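Local coordinates for protein lipase (Rhizopus chinensis, PDB 6A0W) that probably hydrolyses the ester bonds of triacylglycerols as a fungal class 3 lipase, with an N-terminal segment that regulates substrate binding affinity, at residues K42-Y47 with P222-V227; A48-T53 with K72-G77. All blocks are in the same frame, centred on the assembly; numbering follows the deposited sequence.

Interaction 1: K42-Y47 with P222-V227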
loop_
_atom_site.group_PDB
_atom_site.type_symbol
_atom_site.label_atom_id
_atom_site.label_comp_id
_atom_site.label_asym_id
_atom_site.label_seq_id
_atom_site.Cartn_x
_atom_site.Cartn_y
_atom_site.Cartn_z
ATOM N N LYS A 42 -1.471 12.746 10.364
ATOM C CA LYS A 42 -0.034 12.746 10.538
ATOM C C LYS A 42 0.562 11.338 10.429
ATOM O O LYS A 42 1.657 11.128 9.903
ATOM C CB LYS A 42 0.312 13.337 11.890
ATOM C CG LYS A 42 1.793 13.594 12.088
ATOM C CD LYS A 42 2.001 14.364 13.382
ATOM C CE LYS A 42 3.145 15.357 13.272
ATOM N NZ LYS A 42 4.320 14.878 14.047
ATOM N N GLU A 43 -0.141 10.360 10.971
ATOM C CA GLU A 43 0.414 9.022 11.005
ATOM C C GLU A 43 0.342 8.397 9.609
ATOM O O GLU A 43 1.308 7.781 9.143
ATOM C CB GLU A 43 -0.323 8.193 12.059
ATOM C CG GLU A 43 -0.212 6.706 11.826
ATOM C CD GLU A 43 -0.961 5.938 12.874
ATOM O OE1 GLU A 43 -2.148 5.611 12.637
ATOM O OE2 GLU A 43 -0.333 5.668 13.907
ATOM N N LEU A 44 -0.756 8.636 8.891
ATOM C CA LEU A 44 -0.867 8.138 7.526
ATOM C C LEU A 44 0.193 8.800 6.654
ATOM O O LEU A 44 0.832 8.157 5.812
ATOM C CB LEU A 44 -2.247 8.405 6.938
ATOM C CG LEU A 44 -3.375 7.782 7.735
ATOM C CD1 LEU A 44 -4.692 8.407 7.271
ATOM C CD2 LEU A 44 -3.376 6.260 7.543
ATOM N N THR A 45 0.449 10.076 6.927
ATOM C CA THR A 45 1.396 10.846 6.146
ATOM C C THR A 45 2.775 10.250 6.352
ATOM O O THR A 45 3.591 10.205 5.420
ATOM C CB THR A 45 1.381 12.353 6.561
ATOM O OG1 THR A 45 0.111 12.915 6.227
ATOM C CG2 THR A 45 2.429 13.133 5.846
ATOM N N ASN A 46 3.084 9.926 7.598
ATOM C CA ASN A 46 4.454 9.513 7.934
ATOM C C ASN A 46 4.834 8.166 7.239
ATOM O O ASN A 46 5.897 8.037 6.621
ATOM C CB ASN A 46 4.629 9.493 9.450
ATOM C CG ASN A 46 4.889 10.907 10.042
ATOM O OD1 ASN A 46 5.800 11.079 10.840
ATOM N ND2 ASN A 46 4.141 11.935 9.590
ATOM N N TYR A 47 3.891 7.235 7.221
ATOM C CA TYR A 47 4.049 5.960 6.537
ATOM C C TYR A 47 3.928 6.056 5.013
ATOM O O TYR A 47 4.569 5.270 4.299
ATOM C CB TYR A 47 3.063 4.940 7.139
ATOM C CG TYR A 47 3.296 4.699 8.634
ATOM C CD1 TYR A 47 4.592 4.692 9.157
ATOM C CD2 TYR A 47 2.248 4.451 9.500
ATOM C CE1 TYR A 47 4.825 4.475 10.500
ATOM C CE2 TYR A 47 2.470 4.209 10.846
ATOM C CZ TYR A 47 3.759 4.166 11.319
ATOM O OH TYR A 47 3.997 4.039 12.648
ATOM N N PRO A 222 -4.401 -4.571 11.414
ATOM C CA PRO A 222 -4.886 -3.309 10.845
ATOM C C PRO A 222 -4.298 -3.072 9.453
ATOM O O PRO A 222 -3.110 -3.238 9.244
ATOM C CB PRO A 222 -4.355 -2.266 11.846
ATOM C CG PRO A 222 -4.295 -3.024 13.140
ATOM C CD PRO A 222 -3.687 -4.329 12.687
ATOM N N PHE A 223 -5.172 -2.953 8.471
ATOM C CA PHE A 223 -4.785 -2.690 7.107
ATOM C C PHE A 223 -5.384 -1.346 6.676
ATOM O O PHE A 223 -6.586 -1.238 6.471
ATOM C CB PHE A 223 -5.337 -3.823 6.243
ATOM C CG PHE A 223 -5.121 -3.652 4.757
ATOM C CD1 PHE A 223 -3.997 -3.022 4.268
ATOM C CD2 PHE A 223 -6.027 -4.166 3.853
ATOM C CE1 PHE A 223 -3.810 -2.890 2.915
ATOM C CE2 PHE A 223 -5.904 -3.926 2.496
ATOM C CZ PHE A 223 -4.745 -3.373 2.027
ATOM N N HIS A 224 -4.524 -0.362 6.447
ATOM C CA HIS A 224 -4.971 0.991 6.127
ATOM C C HIS A 224 -4.768 1.252 4.646
ATOM O O HIS A 224 -3.670 1.048 4.125
ATOM C CB HIS A 224 -4.137 1.997 6.917
ATOM C CG HIS A 224 -4.236 1.836 8.388
ATOM N ND1 HIS A 224 -5.131 2.560 9.149
ATOM C CD2 HIS A 224 -3.491 1.112 9.258
ATOM C CE1 HIS A 224 -4.972 2.230 10.418
ATOM N NE2 HIS A 224 -3.965 1.379 10.512
ATOM N N ARG A 225 -5.851 1.582 3.943
ATOM C CA ARG A 225 -5.755 1.940 2.535
ATOM C C ARG A 225 -6.046 3.437 2.349
ATOM O O ARG A 225 -7.206 3.842 2.245
ATOM C CB ARG A 225 -6.728 1.134 1.695
ATOM C CG ARG A 225 -6.499 -0.370 1.753
ATOM C CD ARG A 225 -7.339 -1.108 0.741
ATOM N NE ARG A 225 -8.757 -0.884 0.924
ATOM C CZ ARG A 225 -9.495 -0.026 0.228
ATOM N NH1 ARG A 225 -8.944 0.707 -0.741
ATOM N NH2 ARG A 225 -10.817 0.014 0.439
ATOM N N THR A 226 -4.987 4.216 2.203
ATOM C CA THR A 226 -5.122 5.625 1.851
ATOM C C THR A 226 -5.234 5.811 0.344
ATOM O O THR A 226 -4.596 5.093 -0.436
ATOM C CB THR A 226 -3.992 6.458 2.434
ATOM O OG1 THR A 226 -4.007 6.328 3.856
ATOM C CG2 THR A 226 -4.150 7.954 2.017
ATOM N N VAL A 227 -6.255 6.561 -0.052
ATOM C CA VAL A 227 -6.504 6.880 -1.435
ATOM C C VAL A 227 -6.659 8.363 -1.713
ATOM O O VAL A 227 -7.263 9.086 -0.923
ATOM C CB VAL A 227 -7.504 5.957 -2.150
ATOM C CG1 VAL A 227 -8.010 4.805 -1.339
ATOM C CG2 VAL A 227 -8.477 6.609 -3.084
#
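Leu44 reaches from the helix to the strand and sets one methyl, CD2, against Thr226 and His224. Its CG lies anti to the carbonyl carbon (chi1 -59°), which carries the isobutyl branch out from the helix toward the sheet. CD2 then stops 3.7 Å from Thr226 OG1, with CD1 slightly farther from the same oxygen at 4.1 Å, so the leucine side chain crosses the threonine obliquely, CD2 closest to the hydroxyl. Thr226 turns that oxygen toward the helix by holding OG1 anti to its own carbonyl carbon (chi1 -60°). Thr226 is buried, and its hydroxyl, facing the leucine, is satisfied by a hydrogen bond with Ser250 OG. Two residues earlier on the same side of the strand, His224 adds a looser touch: its CB is 4.4 Å from Leu44 CD2, and the methyl meets the imidazole obliquely. One helix residue before Leu44, Glu43 brings its carboxylate nearer the strand without touching it; Glu43 OE1 is 5.1 Å from His224 NE2 and makes a weak hydrogen bond with Tyr200 OH. The Tyr200 ring stacks on His224 and also meets Tyr47. Helix 38-53 thus packs on one face of the central sheet, where strand 223-228 runs between strands 197-202 and 248-252, while Phe288 from a loop also touches Leu44.

Interaction 2: A48-T53 with K72-G77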
loop_
_atom_site.group_PDB
_atom_site.type_symbol
_atom_site.label_atom_id
_atom_site.label_comp_id
_atom_site.label_asym_id
_atom_site.label_seq_id
_atom_site.Cartn_x
_atom_site.Cartn_y
_atom_site.Cartn_z
ATOM N N ALA A 48 3.187 7.046 4.510
ATOM C CA ALA A 48 3.239 7.399 3.099
ATOM C C ALA A 48 4.609 7.902 2.686
ATOM O O ALA A 48 5.104 7.629 1.578
ATOM C CB ALA A 48 2.176 8.423 2.737
ATOM N N GLY A 49 5.229 8.646 3.578
ATOM C CA GLY A 49 6.556 9.135 3.316
ATOM C C GLY A 49 7.535 8.005 3.244
ATOM O O GLY A 49 8.422 8.025 2.383
ATOM N N VAL A 50 7.449 7.062 4.188
ATOM C CA VAL A 50 8.350 5.904 4.143
ATOM C C VAL A 50 8.198 5.096 2.851
ATOM O O VAL A 50 9.151 4.776 2.140
ATOM C CB VAL A 50 8.146 4.998 5.370
ATOM C CG1 VAL A 50 9.094 3.792 5.307
ATOM C CG2 VAL A 50 8.409 5.780 6.648
ATOM N N ALA A 51 6.965 4.919 2.438
ATOM C CA ALA A 51 6.707 4.267 1.195
ATOM C C ALA A 51 7.325 4.968 0.011
ATOM O O ALA A 51 7.849 4.306 -0.917
ATOM C CB ALA A 51 5.220 4.128 0.989
ATOM N N ALA A 52 7.345 6.302 0.069
ATOM C CA ALA A 52 7.925 7.081 -1.028
ATOM C C ALA A 52 9.401 6.877 -1.201
ATOM O O ALA A 52 9.924 7.069 -2.307
ATOM C CB ALA A 52 7.629 8.588 -0.844
ATOM N N THR A 53 10.103 6.577 -0.113
ATOM C CA THR A 53 11.546 6.429 -0.175
ATOM C C THR A 53 11.949 5.208 -1.011
ATOM O O THR A 53 13.075 5.124 -1.474
ATOM C CB THR A 53 12.180 6.264 1.214
ATOM O OG1 THR A 53 11.686 5.072 1.843
ATOM C CG2 THR A 53 11.884 7.489 2.080
ATOM N N LYS A 72 13.442 13.264 6.853
ATOM C CA LYS A 72 12.255 13.882 7.376
ATOM C C LYS A 72 11.425 12.915 8.217
ATOM O O LYS A 72 10.943 13.311 9.252
ATOM C CB LYS A 72 11.395 14.356 6.225
ATOM C CG LYS A 72 10.148 15.103 6.660
ATOM C CD LYS A 72 9.554 15.837 5.482
ATOM C CE LYS A 72 8.471 16.765 5.971
ATOM N NZ LYS A 72 8.217 17.757 4.897
ATOM N N TYR A 73 11.099 11.724 7.709
ATOM C CA TYR A 73 10.139 10.866 8.426
ATOM C C TYR A 73 10.798 9.829 9.363
ATOM O O TYR A 73 10.216 9.423 10.353
ATOM C CB TYR A 73 9.125 10.228 7.462
ATOM C CG TYR A 73 8.239 11.249 6.767
ATOM C CD1 TYR A 73 7.234 11.927 7.481
ATOM C CD2 TYR A 73 8.446 11.608 5.420
ATOM C CE1 TYR A 73 6.457 12.902 6.879
ATOM C CE2 TYR A 73 7.674 12.597 4.814
ATOM C CZ TYR A 73 6.701 13.250 5.554
ATOM O OH TYR A 73 5.913 14.216 4.982
ATOM N N VAL A 74 12.014 9.410 9.071
ATOM C CA VAL A 74 12.727 8.499 9.960
ATOM C C VAL A 74 14.179 8.941 10.107
ATOM O O VAL A 74 15.090 8.322 9.531
ATOM C CB VAL A 74 12.722 7.046 9.462
ATOM C CG1 VAL A 74 13.067 6.142 10.636
ATOM C CG2 VAL A 74 11.375 6.665 8.861
ATOM N N PRO A 75 14.387 10.047 10.845
ATOM C CA PRO A 75 15.713 10.655 10.880
ATOM C C PRO A 75 16.769 9.717 11.431
ATOM O O PRO A 75 17.895 9.765 10.988
ATOM C CB PRO A 75 15.534 11.881 11.789
ATOM C CG PRO A 75 14.103 11.892 12.224
ATOM C CD PRO A 75 13.345 10.984 11.293
ATOM N N ASP A 76 16.419 8.845 12.368
ATOM C CA ASP A 76 17.402 7.930 12.936
ATOM C C ASP A 76 17.356 6.563 12.251
ATOM O O ASP A 76 17.966 5.601 12.728
ATOM C CB ASP A 76 17.164 7.780 14.441
ATOM C CG ASP A 76 16.063 6.767 14.769
ATOM O OD1 ASP A 76 15.068 6.631 14.001
ATOM O OD2 ASP A 76 16.181 6.124 15.826
ATOM N N GLY A 77 16.743 6.484 11.075
ATOM C CA GLY A 77 16.621 5.208 10.384
ATOM C C GLY A 77 17.953 4.526 10.109
ATOM O O GLY A 77 18.911 5.173 9.706
#
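Gly49 and Tyr73 bring the two backbones nearest each other, with their CA atoms 6.5 Å apart, where helix 38-53 passes the end of the short helix 68-73. At Gly49 the helix presents bare backbone, and the Tyr73 ring takes advantage of it: CD2 lies 3.8 Å from Gly49 CA and CE2 3.9 Å from the same carbon, an oblique approach to the ring. With CG anti to the carbonyl carbon (chi1 -64°), the tyrosine ring lies across the longer helix at Gly49, and Lys72 CG sits over the centre of one ring face. The chain leaves helical geometry at Val74 and enters a type I beta turn from Val74 to Gly77, closed by the bond from Gly77 N to Val74 O (2.9 Å). This turn delivers the chain from helix 68-73 into strand 78-85, the outermost strand at one end of the mixed central sheet of this alpha/beta-hydrolase fold. Within 48-53, Thr53 OG1 donates to Val50 O at 2.6 Å, in the carbonyl plane and on a lone pair, with a C=O...donor angle of 143°; the same oxygen accepts from Thr53 N, so the threonine side chain is tied to the carbonyl of a residue that makes the contact. Val74 points CG2 back at the helix, crossing Val50 with CG2 to CG2 at 3.8 Å, and both valines also touch Tyr104 on strand 102-108.

In the fold
Helix 38-53 supplies one side of both contacts: its first half meets strand 223-228 in interaction 1, its second half meets the end of helix 68-73 in interaction 2, and the contact centres lie about 13 Å apart. Tyr73 joins them directly, since its CD1 is 3.6 Å from Asn46 CG and its OH 3.7 Å from Thr45 CG2. Along the chain, interaction 2 is nested within the loop that interaction 1 closes. Strand 223-228 leads toward Asp231, which with Ser172 and His284 probably forms the catalytic triad; Val50 lies near the probable nucleophile elbow without touching it. A sulfate ion, probably from the crystallisation liquor, rests about 3 Å from the His224 side chain (nearest atoms).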